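Side-chain contacts in lipolytic enzyme, g-d-s-l (Clostridium thermocellum, PDB 2W47), which carries a family 6 carbohydrate-binding module, a beta-sandwich domain that here holds a calcium ion and a bound glycan: residues A17-V22 / G28-N33; V32-E37 / R68-T73. All coordinates share one frame; numbering follows the deposited sequence. Where two conformers were deposited one is given.

Interaction 1: residues A17-V22 / G28-N33; sequences AILETV and GSCYVN. With CA (calcium ion), chain C; AQA (4-deoxy-beta-L-threo-hex-4-enopyranuronic acid), chain B.
E20 reaches across to Y31 and N33. At chi1 74° its CG lies between the backbone N and the carbonyl carbon, and from there the chain runs extended. CB leaves the strand on the same sheet face as the side chains of Y31 and N33. E20 CG rests against the phenol ring, 3.4 Å from Y31 CE1, and the carboxylate plane stands 81° from the ring. E20 OE1 accepts the Y31 hydroxyl on its anti side (Y31 OH to E20 OE1 2.6 Å); the phenol oxygen in turn accepts from N23 N. The same E20 OE1 lies 2.8 Å from O3 of 4-deoxy-beta-L-threo-hex-4-enopyranuronic acid (AQA). E20 OE2 takes a nearly straight bond from N33 ND2 (2.9 Å), which comes from above the carboxylate plane. Strands 17-20 and 31-34 form an antiparallel beta hairpin at the glycan pocket, with E20–Y31 and I18–N33 as its hydrogen-bonded pairs. Asparagine suits its place because one amide serves two needs: N33 ND2 helps hold the carboxylate of E20 while N33 OD1 binds the calcium ion at 2.2 Å. On the other face L19 and V32 touch, L19 CD2 meeting V32 CG2 at 3.9 Å, and L19 CB packs 3.8 Å from C30 SG.

Interaction 2: residues V32-E37 / R68-T73; sequences VNYHNE and RPMRIT. With CA (calcium ion), chain C; AQA (4-deoxy-beta-L-threo-hex-4-enopyranuronic acid), chain B.
Y34 and M70 meet from opposite directions in a Met-aromatic contact. The sulfur approaches the phenol end of the ring obliquely, with SD of M70 4.2 Å from the centroid of the Y34 ring and 3.1 Å from Y34 OH. The bend at chi3 (-81°) turns the methyl toward the phenol as well, CE of M70 lying 3.5 Å from Y34 OH. Methionine offers a flexible, polarisable surface for this buried ring, while the hydroxyl spends its hydrogen bond on A112 O in strand 106-114.

Metal coordination draws in N33, Y34 and N36 of segment 32-37. The calcium ion has seven oxygen ligands: N33 OD1, the carbonyl of Y34 (O at 2.3 Å), N36 OD1 at a longer 2.6 Å, O6B of 4-deoxy-beta-L-threo-hex-4-enopyranuronic acid (AQA) and three waters. Of these, water 3 also accepts from Y34 N.

Hydrogen bonds to the AQA carboxylate join N36 and R68, whose flat groups stand almost perpendicular, 89° apart. The extended arginine presents two N-H groups: NH1 of R68 donates to AQA O6B at 2.9 Å and NH2 of R68 to AQA O6A at 2.8 Å, with O6A at the guanidinium edge. N36 ND2 adds a second donor to AQA O6A at 3.0 Å. D118 backs both, by a salt bridge to R68 and a hydrogen bond to N36.

O6B is thus shared by calcium and arginine, and O6A by arginine and amide, an arrangement consistent with a site suited to an anionic carboxylate, whose charge the calcium ion and R68 would stabilise.

Overall arrangement
From the N terminus, strand 17-20 leads through the ten-residue connection 21-30 into strand 31-34, and interaction 1 closes this local hairpin. The chain continues without a break into 32-37, then passes through strands 41-48 and 52-61, one in each large sheet of the sandwich, before 68-73 returns in interaction 2 to close a loop of thirty residues. The two loops follow one another, overlapping only at V32 and N33, so neither contains the other. Interaction 1 is internal to the small two-stranded sheet; interaction 2 ties that sheet to strand 70-74 of the five-stranded one. Their seam is packed by A17 against Y34 and by I18 against H35.

Interaction 1: residues A17-V22 / G28-N33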
loop_
_atom_site.group_PDB
_atom_site.type_symbol
_atom_site.label_atom_id
_atom_site.label_comp_id
_atom_site.label_asym_id
_atom_site.label_seq_id
_atom_site.Cartn_x
_atom_site.Cartn_y
_atom_site.Cartn_z
ATOM N N ALA A 17 7.072 0.416 -11.571
ATOM C CA ALA A 17 7.451 1.066 -10.335
ATOM C C ALA A 17 8.872 0.588 -10.052
ATOM O O ALA A 17 9.292 -0.448 -10.589
ATOM C CB ALA A 17 6.507 0.645 -9.224
ATOM N N ILE A 18 9.599 1.342 -9.234
ATOM C CA ILE A 18 10.962 0.980 -8.849
ATOM C C ILE A 18 11.126 1.005 -7.338
ATOM O O ILE A 18 10.272 1.537 -6.623
ATOM C CB ILE A 18 12.009 1.925 -9.499
ATOM C CG1 ILE A 18 11.921 3.353 -8.912
ATOM C CG2 ILE A 18 11.868 1.902 -11.022
ATOM C CD1 ILE A 18 12.996 4.331 -9.394
ATOM N N LEU A 19 12.230 0.433 -6.860
ATOM C CA LEU A 19 12.665 0.588 -5.482
ATOM C C LEU A 19 13.733 1.667 -5.482
ATOM O O LEU A 19 14.679 1.615 -6.277
ATOM C CB LEU A 19 13.263 -0.718 -4.957
ATOM C CG LEU A 19 12.329 -1.928 -4.943
ATOM C CD1 LEU A 19 13.039 -3.169 -4.417
ATOM C CD2 LEU A 19 11.077 -1.628 -4.123
ATOM N N GLU A 20 13.586 2.653 -4.605
ATOM C CA GLU A 20 14.565 3.733 -4.529
ATOM C C GLU A 20 14.781 4.188 -3.096
ATOM O O GLU A 20 14.092 3.730 -2.170
ATOM C CB GLU A 20 14.186 4.900 -5.444
ATOM C CG GLU A 20 13.038 5.732 -4.952
ATOM C CD GLU A 20 12.783 6.967 -5.792
ATOM O OE1 GLU A 20 12.240 7.935 -5.220
ATOM O OE2 GLU A 20 13.099 6.970 -7.005
ATOM N N THR A 21 15.750 5.087 -2.932
ATOM C CA THR A 21 16.164 5.557 -1.607
ATOM C C THR A 21 16.306 7.078 -1.575
ATOM O O THR A 21 16.876 7.627 -0.636
ATOM C CB THR A 21 17.532 4.980 -1.229
ATOM O OG1 THR A 21 18.472 5.403 -2.217
ATOM C CG2 THR A 21 17.506 3.458 -1.180
ATOM N N VAL A 22 15.781 7.747 -2.601
ATOM C CA VAL A 22 15.996 9.187 -2.805
ATOM C C VAL A 22 15.567 10.072 -1.638
ATOM O O VAL A 22 16.342 10.901 -1.167
ATOM C CB VAL A 22 15.295 9.665 -4.102
ATOM C CG1 VAL A 22 15.422 11.181 -4.289
ATOM C CG2 VAL A 22 15.875 8.934 -5.296
ATOM N N GLY A 28 13.432 0.504 6.674
ATOM C CA GLY A 28 14.051 -0.621 5.988
ATOM C C GLY A 28 14.979 -0.143 4.886
ATOM O O GLY A 28 15.550 0.943 4.958
ATOM N N SER A 29 15.091 -0.951 3.838
ATOM C CA SER A 29 16.119 -0.733 2.832
ATOM C C SER A 29 15.766 0.300 1.764
ATOM O O SER A 29 16.663 0.868 1.137
ATOM C CB SER A 29 16.467 -2.060 2.166
ATOM O OG SER A 29 15.328 -2.617 1.536
ATOM N N CYS A 30 14.471 0.529 1.541
ATOM C CA CYS A 30 14.037 1.346 0.416
ATOM C C CYS A 30 12.529 1.529 0.465
ATOM O O CYS A 30 11.862 1.063 1.385
ATOM C CB CYS A 30 14.438 0.667 -0.909
ATOM S SG CYS A 30 13.727 -0.991 -1.147
ATOM N N TYR A 31 12.002 2.204 -0.549
ATOM C CA TYR A 31 10.564 2.358 -0.729
ATOM C C TYR A 31 10.255 2.253 -2.220
ATOM O O TYR A 31 11.170 2.266 -3.056
ATOM C CB TYR A 31 10.087 3.695 -0.147
ATOM C CG TYR A 31 10.705 4.908 -0.813
ATOM C CD1 TYR A 31 10.132 5.468 -1.961
ATOM C CD2 TYR A 31 11.857 5.500 -0.297
ATOM C CE1 TYR A 31 10.694 6.578 -2.584
ATOM C CE2 TYR A 31 12.424 6.621 -0.903
ATOM C CZ TYR A 31 11.834 7.161 -2.037
ATOM O OH TYR A 31 12.400 8.259 -2.638
ATOM N N VAL A 32 8.970 2.135 -2.545
ATOM C CA VAL A 32 8.536 2.062 -3.938
ATOM C C VAL A 32 8.199 3.441 -4.484
ATOM O O VAL A 32 7.471 4.201 -3.861
ATOM C CB VAL A 32 7.292 1.170 -4.106
ATOM C CG1 VAL A 32 6.939 1.036 -5.580
ATOM C CG2 VAL A 32 7.528 -0.205 -3.510
ATOM N N ASN A 33 8.733 3.741 -5.662
ATOM C CA ASN A 33 8.359 4.919 -6.428
ATOM C C ASN A 33 7.724 4.446 -7.726
ATOM O O ASN A 33 8.391 3.829 -8.556
ATOM C CB ASN A 33 9.601 5.782 -6.671
ATOM C CG ASN A 33 9.375 6.907 -7.665
ATOM O OD1 ASN A 33 8.247 7.211 -8.059
ATOM N ND2 ASN A 33 10.472 7.516 -8.100
HETATM CA CA CA C . 6.398 8.212 -8.817
HETATM O O6A AQA B . 6.365 12.413 -8.691
HETATM C C6 AQA B . 6.933 11.467 -8.077
HETATM O O6B AQA B . 6.434 10.315 -8.004
HETATM C C5 AQA B . 8.102 11.699 -7.476
HETATM O O5 AQA B . 8.622 13.058 -7.562
HETATM C C4 AQA B . 8.750 10.725 -6.797
HETATM C C3 AQA B . 10.173 10.944 -6.320
HETATM O O3 AQA B . 10.495 10.093 -5.211
HETATM C C2 AQA B . 10.306 12.406 -5.914
HETATM O O2 AQA B . 11.634 12.697 -5.474
HETATM C C1 AQA B . 9.954 13.304 -7.095
HETATM O O HOH W 1 8.110 9.275 -10.047
HETATM O O HOH W 2 4.116 8.125 -9.231
HETATM O O HOH W 3 5.486 7.128 -6.679
#

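Interaction 2: residues V32-E37 / R68-T73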
loop_
_atom_site.group_PDB
_atom_site.type_symbol
_atom_site.label_atom_id
_atom_site.label_comp_id
_atom_site.label_asym_id
_atom_site.label_seq_id
_atom_site.Cartn_x
_atom_site.Cartn_y
_atom_site.Cartn_z
ATOM N N VAL A 32 8.970 2.135 -2.545
ATOM C CA VAL A 32 8.536 2.062 -3.938
ATOM C C VAL A 32 8.199 3.441 -4.484
ATOM O O VAL A 32 7.471 4.201 -3.861
ATOM C CB VAL A 32 7.292 1.170 -4.106
ATOM C CG1 VAL A 32 6.939 1.036 -5.580
ATOM C CG2 VAL A 32 7.528 -0.205 -3.510
ATOM N N ASN A 33 8.733 3.741 -5.662
ATOM C CA ASN A 33 8.359 4.919 -6.428
ATOM C C ASN A 33 7.724 4.446 -7.726
ATOM O O ASN A 33 8.391 3.829 -8.556
ATOM C CB ASN A 33 9.601 5.782 -6.671
ATOM C CG ASN A 33 9.375 6.907 -7.665
ATOM O OD1 ASN A 33 8.247 7.211 -8.059
ATOM N ND2 ASN A 33 10.472 7.516 -8.100
ATOM N N TYR A 34 6.423 4.699 -7.870
ATOM C CA TYR A 34 5.676 4.316 -9.061
ATOM C C TYR A 34 6.160 5.107 -10.266
ATOM O O TYR A 34 6.506 6.278 -10.138
ATOM C CB TYR A 34 4.196 4.645 -8.862
ATOM C CG TYR A 34 3.401 3.688 -7.996
ATOM C CD1 TYR A 34 3.545 3.672 -6.613
ATOM C CD2 TYR A 34 2.447 2.849 -8.562
ATOM C CE1 TYR A 34 2.791 2.823 -5.816
ATOM C CE2 TYR A 34 1.678 1.992 -7.776
ATOM C CZ TYR A 34 1.866 1.980 -6.404
ATOM O OH TYR A 34 1.129 1.145 -5.591
ATOM N N HIS A 35 6.162 4.496 -11.450
ATOM C CA HIS A 35 6.282 5.291 -12.674
ATOM C C HIS A 35 5.151 6.309 -12.696
ATOM O O HIS A 35 4.040 6.026 -12.232
ATOM C CB HIS A 35 6.153 4.412 -13.916
ATOM C CG HIS A 35 7.332 3.528 -14.177
ATOM N ND1 HIS A 35 8.416 3.439 -13.329
ATOM C CD2 HIS A 35 7.577 2.667 -15.194
ATOM C CE1 HIS A 35 9.287 2.575 -13.823
ATOM N NE2 HIS A 35 8.795 2.086 -14.948
ATOM N N ASN A 36 5.429 7.489 -13.238
ATOM C CA ASN A 36 4.397 8.507 -13.330
ATOM C C ASN A 36 3.515 8.280 -14.547
ATOM O O ASN A 36 3.636 8.928 -15.598
ATOM C CB ASN A 36 5.006 9.906 -13.214
ATOM C CG ASN A 36 5.525 10.188 -11.800
ATOM O OD1 ASN A 36 6.060 9.295 -11.126
ATOM N ND2 ASN A 36 5.350 11.411 -11.338
ATOM N N GLU A 37 2.650 7.287 -14.391
ATOM C CA GLU A 37 1.735 6.839 -15.430
ATOM C C GLU A 37 0.607 6.031 -14.806
ATOM O O GLU A 37 0.702 5.591 -13.654
ATOM C CB GLU A 37 2.479 6.008 -16.484
ATOM C CG GLU A 37 3.023 4.674 -15.973
ATOM C CD GLU A 37 3.855 3.941 -17.005
ATOM O OE1 GLU A 37 4.890 4.487 -17.443
ATOM O OE2 GLU A 37 3.475 2.812 -17.367
ATOM N N ARG A 68 -3.326 10.945 -5.148
ATOM C CA ARG A 68 -2.867 9.863 -6.027
ATOM C C ARG A 68 -3.639 8.598 -5.673
ATOM O O ARG A 68 -3.138 7.739 -4.941
ATOM C CB ARG A 68 -1.358 9.648 -5.869
ATOM C CG ARG A 68 -0.552 10.783 -6.478
ATOM C CD ARG A 68 0.931 10.478 -6.511
ATOM N NE ARG A 68 1.672 11.454 -7.308
ATOM C CZ ARG A 68 2.970 11.351 -7.571
ATOM N NH1 ARG A 68 3.668 10.320 -7.096
ATOM N NH2 ARG A 68 3.573 12.274 -8.310
ATOM N N PRO A 69 -4.875 8.489 -6.180
ATOM C CA PRO A 69 -5.745 7.395 -5.772
ATOM C C PRO A 69 -5.287 6.056 -6.341
ATOM O O PRO A 69 -4.664 5.996 -7.416
ATOM C CB PRO A 69 -7.111 7.808 -6.335
ATOM C CG PRO A 69 -6.772 8.629 -7.538
ATOM C CD PRO A 69 -5.544 9.388 -7.145
ATOM N N MET A 70 -5.578 4.989 -5.604
ATOM C CA MET A 70 -5.224 3.645 -6.048
ATOM C C MET A 70 -6.365 2.677 -5.862
ATOM O O MET A 70 -7.145 2.785 -4.913
ATOM C CB MET A 70 -3.971 3.122 -5.341
ATOM C CG MET A 70 -2.765 4.018 -5.529
ATOM S SD MET A 70 -1.204 3.128 -5.397
ATOM C CE MET A 70 -1.005 3.040 -3.616
ATOM N N ARG A 71 -6.454 1.738 -6.795
ATOM C CA ARG A 71 -7.427 0.662 -6.758
ATOM C C ARG A 71 -6.829 -0.483 -5.950
ATOM O O ARG A 71 -5.753 -0.981 -6.282
ATOM C CB ARG A 71 -7.703 0.210 -8.193
ATOM C CG ARG A 71 -9.012 -0.533 -8.419
ATOM C CD ARG A 71 -9.195 -0.926 -9.887
ATOM N NE ARG A 71 -9.168 0.231 -10.781
ATOM C CZ ARG A 71 -8.133 0.572 -11.547
ATOM N NH1 ARG A 71 -8.217 1.647 -12.315
ATOM N NH2 ARG A 71 -7.019 -0.150 -11.551
ATOM N N ILE A 72 -7.517 -0.891 -4.896
ATOM C CA ILE A 72 -7.032 -1.951 -4.022
ATOM C C ILE A 72 -7.785 -3.231 -4.280
ATOM O O ILE A 72 -9.017 -3.265 -4.226
ATOM C CB ILE A 72 -7.145 -1.567 -2.526
ATOM C CG1 ILE A 72 -6.672 -0.125 -2.286
ATOM C CG2 ILE A 72 -6.403 -2.588 -1.648
ATOM C CD1 ILE A 72 -5.233 0.176 -2.721
ATOM N N THR A 73 -7.027 -4.287 -4.545
ATOM C CA THR A 73 -7.604 -5.601 -4.769
ATOM C C THR A 73 -7.052 -6.620 -3.776
ATOM O O THR A 73 -5.888 -6.555 -3.378
ATOM C CB THR A 73 -7.386 -6.106 -6.215
ATOM O OG1 THR A 73 -5.989 -6.062 -6.541
ATOM C CG2 THR A 73 -8.156 -5.262 -7.215
HETATM CA CA CA C . 6.398 8.212 -8.817
HETATM O O6A AQA B . 6.365 12.413 -8.691
HETATM C C6 AQA B . 6.933 11.467 -8.077
HETATM O O6B AQA B . 6.434 10.315 -8.004
HETATM C C5 AQA B . 8.102 11.699 -7.476
HETATM O O5 AQA B . 8.622 13.058 -7.562
HETATM C C4 AQA B . 8.750 10.725 -6.797
HETATM C C3 AQA B . 10.173 10.944 -6.320
HETATM O O3 AQA B . 10.495 10.093 -5.211
HETATM C C2 AQA B . 10.306 12.406 -5.914
HETATM O O2 AQA B . 11.634 12.697 -5.474
HETATM C C1 AQA B . 9.954 13.304 -7.095
HETATM O O HOH W 3 5.486 7.128 -6.679
HETATM O O HOH W 1 8.110 9.275 -10.047
HETATM O O HOH W 2 4.116 8.125 -9.231
#